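PDB 3H41: gamma-D-glutamyl-L-lysine dipeptidyl-peptidase, which probably cleaves gamma-D-glutamyl-L-lysine bonds in murein peptides as a cysteine peptidase, releasing the dipeptide L-Ala-gamma-D-Glu during peptidoglycan degradation. Local coordinates for residues A[233-238]-A[265-270]; A[253-258]-A[270-275]; A[61-66]-A[208-213]. All coordinates share one frame; numbering follows the deposited sequence.

Interaction 1: A[233-238]-A[265-270]; sequences RDSGPQ and GSVHHV. With DGL (D-glutamic acid), chain C; ALA (alanine), chain B.
Gly236 and Val267 bring their backbones within 5.2 Å, CA to CA, where the short helix 235-238 lies against strand 267-275. Glycine suits this turn because a CB on Gly236 would clash with CD of Pro237; the bare CA takes the CB of Val267 at 4.0 Å. Val267 holds CG1 anti to its backbone N (chi1 165°), which sets that methyl beside the OG of Ser235. Further along, the extended chain of Gln238 crosses Val270 at about a right angle, its OE1 lying 3.7 Å from CG2 of Val270; the amide is anchored by Thr220 at OE1 and by the backbone oxygen of Pro232 at NE2. Ser235 also meets the bound D-glutamate. The backbone N of Ser235 donates to OXT of the D-glutamate at 2.8 Å, and in one of its two conformers OG reaches O of the same carboxylate at 2.7 Å, so one small residue grips both oxygens. The N-terminal end of this short helix may modestly favour the carboxylate's charge. Asp234, at the N-cap position, makes no capping bond with its side chain; instead OD1 accepts from the N of the bound alanine at 2.7 Å, while OD2 meets Tyr96. His268 O stands 3.0 Å from CD of the D-glutamate. Opposite Phe258 the strand fits two residues, His268 and His269, a classic beta bulge, and NE2 of His269, the probable proton acceptor, is hydrogen-bonded to ND1 of His281. Val267 and Gln238 rest on Phe257 of strand 255-259, with helix 218-225 against Gln238 and Val270.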
loop_
_atom_site.group_PDB
_atom_site.type_symbol
_atom_site.label_atom_id
_atom_site.label_comp_id
_atom_site.label_asym_id
_atom_site.label_seq_id
_atom_site.Cartn_x
_atom_site.Cartn_y
_atom_site.Cartn_z
ATOM N N ARG A 233 6.975 2.938 5.917
ATOM C CA ARG A 233 5.798 2.103 5.913
ATOM C C ARG A 233 4.985 2.145 7.217
ATOM O O ARG A 233 3.764 2.152 7.165
ATOM C CB ARG A 233 6.183 0.657 5.585
ATOM C CG ARG A 233 5.107 -0.376 5.791
ATOM C CD ARG A 233 4.008 -0.169 4.884
ATOM N NE ARG A 233 2.853 -1.075 5.058
ATOM C CZ ARG A 233 1.885 -0.962 5.966
ATOM N NH1 ARG A 233 1.943 -0.076 6.941
ATOM N NH2 ARG A 233 0.847 -1.776 5.900
ATOM N N ASP A 234 5.664 2.149 8.369
ATOM C CA ASP A 234 4.995 1.997 9.659
ATOM C C ASP A 234 4.779 3.328 10.401
ATOM O O ASP A 234 5.461 4.333 10.162
ATOM C CB ASP A 234 5.777 1.010 10.534
ATOM C CG ASP A 234 5.702 -0.440 10.033
ATOM O OD1 ASP A 234 4.778 -0.788 9.310
ATOM O OD2 ASP A 234 6.585 -1.248 10.373
ATOM N N SER A 235 3.839 3.328 11.342
ATOM C CA SER A 235 3.429 4.570 12.011
ATOM C C SER A 235 4.528 5.159 12.923
ATOM O O SER A 235 4.687 6.405 13.006
ATOM C CB SER A 235 2.130 4.365 12.798
ATOM O OG SER A 235 2.328 3.554 13.944
ATOM N N GLY A 236 5.309 4.298 13.576
ATOM C CA GLY A 236 6.354 4.767 14.483
ATOM C C GLY A 236 7.404 5.570 13.717
ATOM O O GLY A 236 7.670 6.749 14.030
ATOM N N PRO A 237 8.002 4.940 12.695
ATOM C CA PRO A 237 8.926 5.646 11.801
ATOM C C PRO A 237 8.317 6.852 11.102
ATOM O O PRO A 237 8.958 7.917 10.986
ATOM C CB PRO A 237 9.322 4.560 10.810
ATOM C CG PRO A 237 9.226 3.268 11.650
ATOM C CD PRO A 237 8.013 3.484 12.467
ATOM N N GLN A 238 7.068 6.735 10.662
ATOM C CA GLN A 238 6.413 7.915 10.092
ATOM C C GLN A 238 6.424 9.092 11.071
ATOM O O GLN A 238 6.564 10.269 10.675
ATOM C CB GLN A 238 4.979 7.603 9.693
ATOM C CG GLN A 238 4.832 6.842 8.396
ATOM C CD GLN A 238 3.388 6.603 7.991
ATOM O OE1 GLN A 238 2.478 7.345 8.378
ATOM N NE2 GLN A 238 3.164 5.543 7.167
ATOM N N GLY A 265 3.865 6.635 25.239
ATOM C CA GLY A 265 4.453 5.364 24.869
ATOM C C GLY A 265 4.638 5.153 23.377
ATOM O O GLY A 265 4.858 6.096 22.625
ATOM N N SER A 266 4.569 3.897 22.931
ATOM C CA SER A 266 4.823 3.649 21.530
ATOM C C SER A 266 3.659 4.190 20.693
ATOM O O SER A 266 2.505 4.182 21.113
ATOM C CB SER A 266 5.065 2.170 21.255
ATOM O OG SER A 266 4.035 1.426 21.831
ATOM N N VAL A 267 4.007 4.696 19.519
ATOM C CA VAL A 267 3.046 5.174 18.525
ATOM C C VAL A 267 2.339 3.959 17.999
ATOM O O VAL A 267 2.993 2.974 17.709
ATOM C CB VAL A 267 3.781 5.894 17.390
ATOM C CG1 VAL A 267 2.867 6.098 16.125
ATOM C CG2 VAL A 267 4.282 7.197 17.908
ATOM N N HIS A 268 1.012 4.008 17.923
ATOM C CA HIS A 268 0.253 2.932 17.291
ATOM C C HIS A 268 -0.869 3.394 16.355
ATOM O O HIS A 268 -1.636 2.563 15.908
ATOM C CB HIS A 268 -0.347 1.997 18.361
ATOM C CG HIS A 268 -1.394 2.649 19.209
ATOM N ND1 HIS A 268 -2.736 2.364 19.086
ATOM C CD2 HIS A 268 -1.299 3.602 20.168
ATOM C CE1 HIS A 268 -3.420 3.088 19.956
ATOM N NE2 HIS A 268 -2.574 3.853 20.621
ATOM N N HIS A 269 -0.990 4.683 16.060
ATOM C CA HIS A 269 -1.985 5.127 15.085
ATOM C C HIS A 269 -1.511 6.384 14.378
ATOM O O HIS A 269 -0.799 7.210 14.959
ATOM C CB HIS A 269 -3.372 5.348 15.732
ATOM C CG HIS A 269 -4.435 5.698 14.737
ATOM N ND1 HIS A 269 -4.860 4.810 13.769
ATOM C CD2 HIS A 269 -5.100 6.854 14.501
ATOM C CE1 HIS A 269 -5.770 5.396 13.010
ATOM N NE2 HIS A 269 -5.921 6.639 13.423
ATOM N N VAL A 270 -1.913 6.520 13.117
ATOM C CA VAL A 270 -1.606 7.691 12.338
ATOM C C VAL A 270 -2.845 8.045 11.519
ATOM O O VAL A 270 -3.596 7.141 11.062
ATOM C CB VAL A 270 -0.380 7.504 11.450
ATOM C CG1 VAL A 270 -0.536 6.280 10.512
ATOM C CG2 VAL A 270 -0.037 8.819 10.672
HETATM N N DGL C . 1.107 -1.498 11.178
HETATM C CA DGL C . 0.856 -0.692 12.376
HETATM C C DGL C . 1.851 0.423 12.507
HETATM O O DGL C . 2.161 0.885 13.613
HETATM C CB DGL C . -0.573 -0.127 12.335
HETATM C CG DGL C . -1.000 0.601 13.625
HETATM C CD DGL C . -0.672 -0.118 14.932
HETATM O OE1 DGL C . -1.622 -0.643 15.540
HETATM O OE2 DGL C . 0.501 -0.135 15.399
HETATM O OXT DGL C . 2.334 0.939 11.491
HETATM N N ALA B . 3.842 -3.300 9.486
HETATM C CA ALA B . 2.368 -3.112 9.849
HETATM C C ALA B . 2.229 -2.211 11.070
HETATM O O ALA B . 3.131 -2.164 11.918
HETATM C CB ALA B . 1.704 -4.455 10.145
#

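Interaction 2: A[253-258]-A[270-275]; sequences GDLIFF and VAMYIG
Met272 and Leu255 form a non-hydrogen-bonded pair of two antiparallel strands, and the side chain of Met272, deposited as selenomethionine, can be followed outward from there. Its CB touches CD2 of Leu255 at 3.9 Å. With CG anti to the backbone N (chi1 -174°), the chain heads for the loop that precedes the neighbouring strand, and CG comes to 3.5 Å from the backbone O of Gly253. SE then lies against CA of Gly253 at 4.0 Å, before the bend at chi3 (59°) turns the terminal methyl aside. Gly253 has a positive phi (92°), where any CB would collide with the carbonyl oxygen of the residue before, so glycine suits. The strands are the adjacent 255-259 and 267-275 of the antiparallel sheet in the NlpC/P60 domain, a papain-like cysteine peptidase fold. Ile256 and Ala271 are the hydrogen-bonded pair, Ile256 N giving to Ala271 O at 2.8 Å and Ala271 N to Ile256 O. Two more backbone bonds, Tyr273 N to Asp254 O and Gly253 N to Tyr273 O, continue the ladder into the residues just before strand 255-259. On the face of Met272, Val270 lies alongside Phe257, CG2 only 3.3 Å from CE1, a tight apolar fit beneath helix 235-238. Across the sheet, Ala271 is small enough to sit between the ring edge of Phe258, CB to CE2 4.2 Å, and His281. Beside it, the side chains of Tyr273 and Ile256 lie side by side, CB of Tyr273 against CG1 of Ile256.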
loop_
_atom_site.group_PDB
_atom_site.type_symbol
_atom_site.label_atom_id
_atom_site.label_comp_id
_atom_site.label_asym_id
_atom_site.label_seq_id
_atom_site.Cartn_x
_atom_site.Cartn_y
_atom_site.Cartn_z
ATOM N N GLY A 253 -2.964 17.967 5.256
ATOM C CA GLY A 253 -1.937 17.030 4.843
ATOM C C GLY A 253 -1.009 16.556 5.938
ATOM O O GLY A 253 -0.363 15.491 5.788
ATOM N N ASP A 254 -0.915 17.325 7.032
ATOM C CA ASP A 254 -0.027 16.938 8.104
ATOM C C ASP A 254 -0.448 15.563 8.628
ATOM O O ASP A 254 -1.637 15.234 8.630
ATOM C CB ASP A 254 -0.025 17.941 9.246
ATOM C CG ASP A 254 0.761 19.214 8.933
ATOM O OD1 ASP A 254 1.532 19.234 7.933
ATOM O OD2 ASP A 254 0.573 20.205 9.694
ATOM N N LEU A 255 0.534 14.742 9.006
ATOM C CA LEU A 255 0.230 13.440 9.625
ATOM C C LEU A 255 0.198 13.606 11.142
ATOM O O LEU A 255 1.076 14.259 11.732
ATOM C CB LEU A 255 1.235 12.368 9.244
ATOM C CG LEU A 255 1.197 11.898 7.754
ATOM C CD1 LEU A 255 2.113 10.676 7.501
ATOM C CD2 LEU A 255 -0.221 11.658 7.281
ATOM N N ILE A 256 -0.828 13.028 11.754
ATOM C CA ILE A 256 -1.021 13.125 13.205
ATOM C C ILE A 256 -0.892 11.734 13.802
ATOM O O ILE A 256 -1.399 10.756 13.246
ATOM C CB ILE A 256 -2.382 13.751 13.540
ATOM C CG1 ILE A 256 -2.670 14.942 12.627
ATOM C CG2 ILE A 256 -2.446 14.163 15.020
ATOM C CD1 ILE A 256 -1.647 16.040 12.690
ATOM N N PHE A 257 -0.194 11.660 14.937
ATOM C CA PHE A 257 0.170 10.411 15.565
ATOM C C PHE A 257 -0.458 10.258 16.937
ATOM O O PHE A 257 -0.667 11.240 17.637
ATOM C CB PHE A 257 1.712 10.298 15.589
ATOM C CG PHE A 257 2.280 10.302 14.226
ATOM C CD1 PHE A 257 2.349 9.127 13.491
ATOM C CD2 PHE A 257 2.669 11.490 13.623
ATOM C CE1 PHE A 257 2.840 9.131 12.168
ATOM C CE2 PHE A 257 3.153 11.499 12.312
ATOM C CZ PHE A 257 3.237 10.337 11.594
ATOM N N PHE A 258 -0.784 9.013 17.277
ATOM C CA PHE A 258 -1.355 8.692 18.581
ATOM C C PHE A 258 -0.530 7.592 19.206
ATOM O O PHE A 258 -0.137 6.623 18.526
ATOM C CB PHE A 258 -2.842 8.319 18.444
ATOM C CG PHE A 258 -3.633 9.361 17.702
ATOM C CD1 PHE A 258 -4.177 10.455 18.388
ATOM C CD2 PHE A 258 -3.704 9.348 16.311
ATOM C CE1 PHE A 258 -4.866 11.461 17.699
ATOM C CE2 PHE A 258 -4.388 10.372 15.618
ATOM C CZ PHE A 258 -4.970 11.421 16.325
ATOM N N VAL A 270 -1.913 6.520 13.117
ATOM C CA VAL A 270 -1.606 7.691 12.338
ATOM C C VAL A 270 -2.845 8.045 11.519
ATOM O O VAL A 270 -3.596 7.141 11.062
ATOM C CB VAL A 270 -0.380 7.504 11.450
ATOM C CG1 VAL A 270 -0.536 6.280 10.512
ATOM C CG2 VAL A 270 -0.037 8.819 10.672
ATOM N N ALA A 271 -3.070 9.344 11.391
ATOM C CA ALA A 271 -4.162 9.883 10.589
ATOM C C ALA A 271 -3.648 11.111 9.815
ATOM O O ALA A 271 -2.581 11.612 10.091
ATOM C CB ALA A 271 -5.345 10.236 11.507
HETATM N N MSE A 272 -4.359 11.557 8.794
HETATM C CA MSE A 272 -3.974 12.790 8.097
HETATM C C MSE A 272 -4.975 13.875 8.380
HETATM O O MSE A 272 -6.180 13.670 8.211
HETATM C CB MSE A 272 -3.925 12.558 6.558
HETATM C CG MSE A 272 -3.391 13.735 5.806
HETATM SE SE MSE A 272 -3.092 13.349 3.918
HETATM C CE MSE A 272 -4.859 12.873 3.481
ATOM N N TYR A 273 -4.461 15.033 8.785
ATOM C CA TYR A 273 -5.265 16.218 9.037
ATOM C C TYR A 273 -5.860 16.728 7.737
ATOM O O TYR A 273 -5.146 16.840 6.730
ATOM C CB TYR A 273 -4.419 17.310 9.703
ATOM C CG TYR A 273 -5.265 18.445 10.250
ATOM C CD1 TYR A 273 -6.284 18.200 11.159
ATOM C CD2 TYR A 273 -5.035 19.769 9.867
ATOM C CE1 TYR A 273 -7.062 19.229 11.658
ATOM C CE2 TYR A 273 -5.825 20.808 10.359
ATOM C CZ TYR A 273 -6.818 20.533 11.255
ATOM O OH TYR A 273 -7.602 21.555 11.737
ATOM N N ILE A 274 -7.150 17.032 7.744
ATOM C CA ILE A 274 -7.824 17.512 6.507
ATOM C C ILE A 274 -8.400 18.918 6.678
ATOM O O ILE A 274 -9.147 19.408 5.814
ATOM C CB ILE A 274 -8.892 16.493 5.973
ATOM C CG1 ILE A 274 -10.172 16.466 6.824
ATOM C CG2 ILE A 274 -8.280 15.077 5.876
ATOM C CD1 ILE A 274 -11.396 15.741 6.150
ATOM N N GLY A 275 -8.008 19.578 7.771
ATOM C CA GLY A 275 -8.498 20.932 8.097
ATOM C C GLY A 275 -9.834 20.969 8.810
ATOM O O GLY A 275 -10.536 19.951 8.914
#

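Interaction 3: A[61-66]-A[208-213]; sequences ETQALL and GTSGFG. With ALA (alanine), chain B.
Gln63 and Thr209 exchange two hydrogen bonds, in each of which a side chain meets a backbone N-H. Thr209 N donates to OE1 of Gln63 at 2.9 Å (160° at the hydrogen), approaching somewhat out of the amide plane. In return, Gln63 N donates to OG1 of Thr209, a longer and more bent bond of 3.2 Å (141°). The chain of Gln63, fully extended beyond CG, is what carries its amide across to the loop; its NE2 is held by Thr17. OG1 of Thr209 bonds to Ala207 O and also to NH2 of Arg233, partners that a hydroxyl can serve at once as donor and acceptor.

One water extends the polar set. It donates to OE1 of Gln63 at 2.7 Å and to Gly213 O at 2.8 Å, and accepts from OG of Ser210 at 2.6 Å, so OE1 has two donors and the water ties the strand to both ends of a type I turn, Ser210 to Gly213. The same OG accepts from Phe212 N at 3.1 Å, making an ST turn. Glycines suit the loop: a CB on Gly208 would clash with Gly213 O, and one on Gly213 would strike the carbonyl oxygen of the residue before.

The main apolar contact is made by Leu65, whose CD2 meets CB of Ser210 at 3.5 Å.

Substrate binding comes from the far end of the strand, where Glu61 O accepts from N of the bound alanine at 2.7 Å; the carboxylate of Glu61 pairs with Arg91. The contact thus joins the N-terminal SH3-family domain to the NlpC/P60 catalytic domain, and at this junction the two together build the pocket for the N-terminal alanine of the cell-wall peptide.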
loop_
_atom_site.group_PDB
_atom_site.type_symbol
_atom_site.label_atom_id
_atom_site.label_comp_id
_atom_site.label_asym_id
_atom_site.label_seq_id
_atom_site.Cartn_x
_atom_site.Cartn_y
_atom_site.Cartn_z
ATOM N N GLU A 61 3.339 -8.480 8.006
ATOM C CA GLU A 61 4.354 -7.449 7.912
ATOM C C GLU A 61 3.898 -6.290 7.062
ATOM O O GLU A 61 3.914 -5.156 7.511
ATOM C CB GLU A 61 5.617 -8.051 7.305
ATOM C CG GLU A 61 6.311 -9.062 8.197
ATOM C CD GLU A 61 7.082 -8.420 9.345
ATOM O OE1 GLU A 61 6.836 -7.234 9.702
ATOM O OE2 GLU A 61 7.953 -9.124 9.898
ATOM N N THR A 62 3.526 -6.580 5.815
ATOM C CA THR A 62 3.152 -5.548 4.869
ATOM C C THR A 62 2.501 -6.199 3.654
ATOM O O THR A 62 2.304 -7.398 3.623
ATOM C CB THR A 62 4.359 -4.687 4.429
ATOM O OG1 THR A 62 3.897 -3.530 3.694
ATOM C CG2 THR A 62 5.355 -5.522 3.606
ATOM N N GLN A 63 2.143 -5.398 2.675
ATOM C CA GLN A 63 1.754 -5.942 1.393
ATOM C C GLN A 63 2.524 -5.218 0.320
ATOM O O GLN A 63 2.869 -4.043 0.506
ATOM C CB GLN A 63 0.257 -5.763 1.153
ATOM C CG GLN A 63 -0.668 -6.655 2.043
ATOM C CD GLN A 63 -2.127 -6.399 1.742
ATOM O OE1 GLN A 63 -2.530 -5.241 1.516
ATOM N NE2 GLN A 63 -2.929 -7.471 1.681
ATOM N N ALA A 64 2.805 -5.915 -0.788
ATOM C CA ALA A 64 3.544 -5.339 -1.918
ATOM C C ALA A 64 2.710 -5.507 -3.162
ATOM O O ALA A 64 2.077 -6.561 -3.348
ATOM C CB ALA A 64 4.903 -6.021 -2.079
ATOM N N LEU A 65 2.691 -4.481 -4.008
ATOM C CA LEU A 65 1.842 -4.517 -5.208
ATOM C C LEU A 65 2.494 -5.158 -6.444
ATOM O O LEU A 65 3.717 -5.140 -6.594
ATOM C CB LEU A 65 1.394 -3.108 -5.591
ATOM C CG LEU A 65 0.673 -2.260 -4.521
ATOM C CD1 LEU A 65 0.223 -0.881 -5.082
ATOM C CD2 LEU A 65 -0.494 -3.047 -3.910
ATOM N N LEU A 66 1.646 -5.653 -7.352
ATOM C CA LEU A 66 2.048 -6.109 -8.673
ATOM C C LEU A 66 3.163 -5.232 -9.233
ATOM O O LEU A 66 3.051 -3.993 -9.258
ATOM C CB LEU A 66 0.856 -6.086 -9.622
ATOM C CG LEU A 66 1.161 -6.593 -11.031
ATOM C CD1 LEU A 66 1.230 -8.089 -11.022
ATOM C CD2 LEU A 66 0.065 -6.045 -12.014
ATOM N N GLY A 208 -2.511 -3.777 5.636
ATOM C CA GLY A 208 -3.104 -3.548 4.309
ATOM C C GLY A 208 -2.370 -2.386 3.655
ATOM O O GLY A 208 -2.160 -1.379 4.276
ATOM N N THR A 209 -1.962 -2.550 2.397
ATOM C CA THR A 209 -1.149 -1.574 1.725
ATOM C C THR A 209 -1.625 -1.470 0.267
ATOM O O THR A 209 -0.829 -1.316 -0.661
ATOM C CB THR A 209 0.345 -1.964 1.801
ATOM O OG1 THR A 209 0.615 -2.564 3.095
ATOM C CG2 THR A 209 1.212 -0.716 1.567
ATOM N N SER A 210 -2.936 -1.558 0.086
ATOM C CA SER A 210 -3.526 -1.520 -1.261
ATOM C C SER A 210 -5.013 -1.095 -1.213
ATOM O O SER A 210 -5.642 -1.046 -0.140
ATOM C CB SER A 210 -3.376 -2.883 -1.912
ATOM O OG SER A 210 -4.481 -3.677 -1.571
ATOM N N GLY A 211 -5.580 -0.817 -2.382
ATOM C CA GLY A 211 -7.011 -0.502 -2.485
ATOM C C GLY A 211 -7.980 -1.620 -2.172
ATOM O O GLY A 211 -9.200 -1.408 -2.173
ATOM N N PHE A 212 -7.450 -2.803 -1.849
ATOM C CA PHE A 212 -8.269 -3.906 -1.330
ATOM C C PHE A 212 -8.432 -3.842 0.193
ATOM O O PHE A 212 -9.155 -4.653 0.771
ATOM C CB PHE A 212 -7.674 -5.253 -1.712
ATOM C CG PHE A 212 -7.598 -5.500 -3.200
ATOM C CD1 PHE A 212 -8.690 -6.007 -3.895
ATOM C CD2 PHE A 212 -6.427 -5.270 -3.879
ATOM C CE1 PHE A 212 -8.624 -6.242 -5.271
ATOM C CE2 PHE A 212 -6.337 -5.537 -5.258
ATOM C CZ PHE A 212 -7.440 -6.006 -5.948
ATOM N N GLY A 213 -7.749 -2.900 0.834
ATOM C CA GLY A 213 -7.854 -2.677 2.279
ATOM C C GLY A 213 -6.554 -2.105 2.836
ATOM O O GLY A 213 -5.458 -2.580 2.468
HETATM N N ALA B . 3.842 -3.300 9.486
HETATM C CA ALA B . 2.368 -3.112 9.849
HETATM C C ALA B . 2.229 -2.211 11.070
HETATM O O ALA B . 3.131 -2.164 11.918
HETATM C CB ALA B . 1.704 -4.455 10.145
HETATM O O HOH W 1 -5.038 -4.675 0.736
#

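Along the chain, interaction 3 closes before the others open, while the segments of interactions 1 and 2 alternate. Interactions 1 and 2, with centres about 12 Å apart, share Val270 and strand 267-275, so the helix carrying the substrate-binding Ser235 rests on the same sheet that interaction 2 pairs up inside the catalytic domain. Interaction 3 lies about 18 Å from interaction 1 and 21 Å from interaction 2, centre to centre, where the SH3-family domain meets the catalytic one. Arg233 bridges interactions 1 and 3 through bonds to Thr62 and Thr209, and both touch the bound alanine. The substrate pocket therefore spans two domains, its catalytic side resting on strands 255-259 and 267-275.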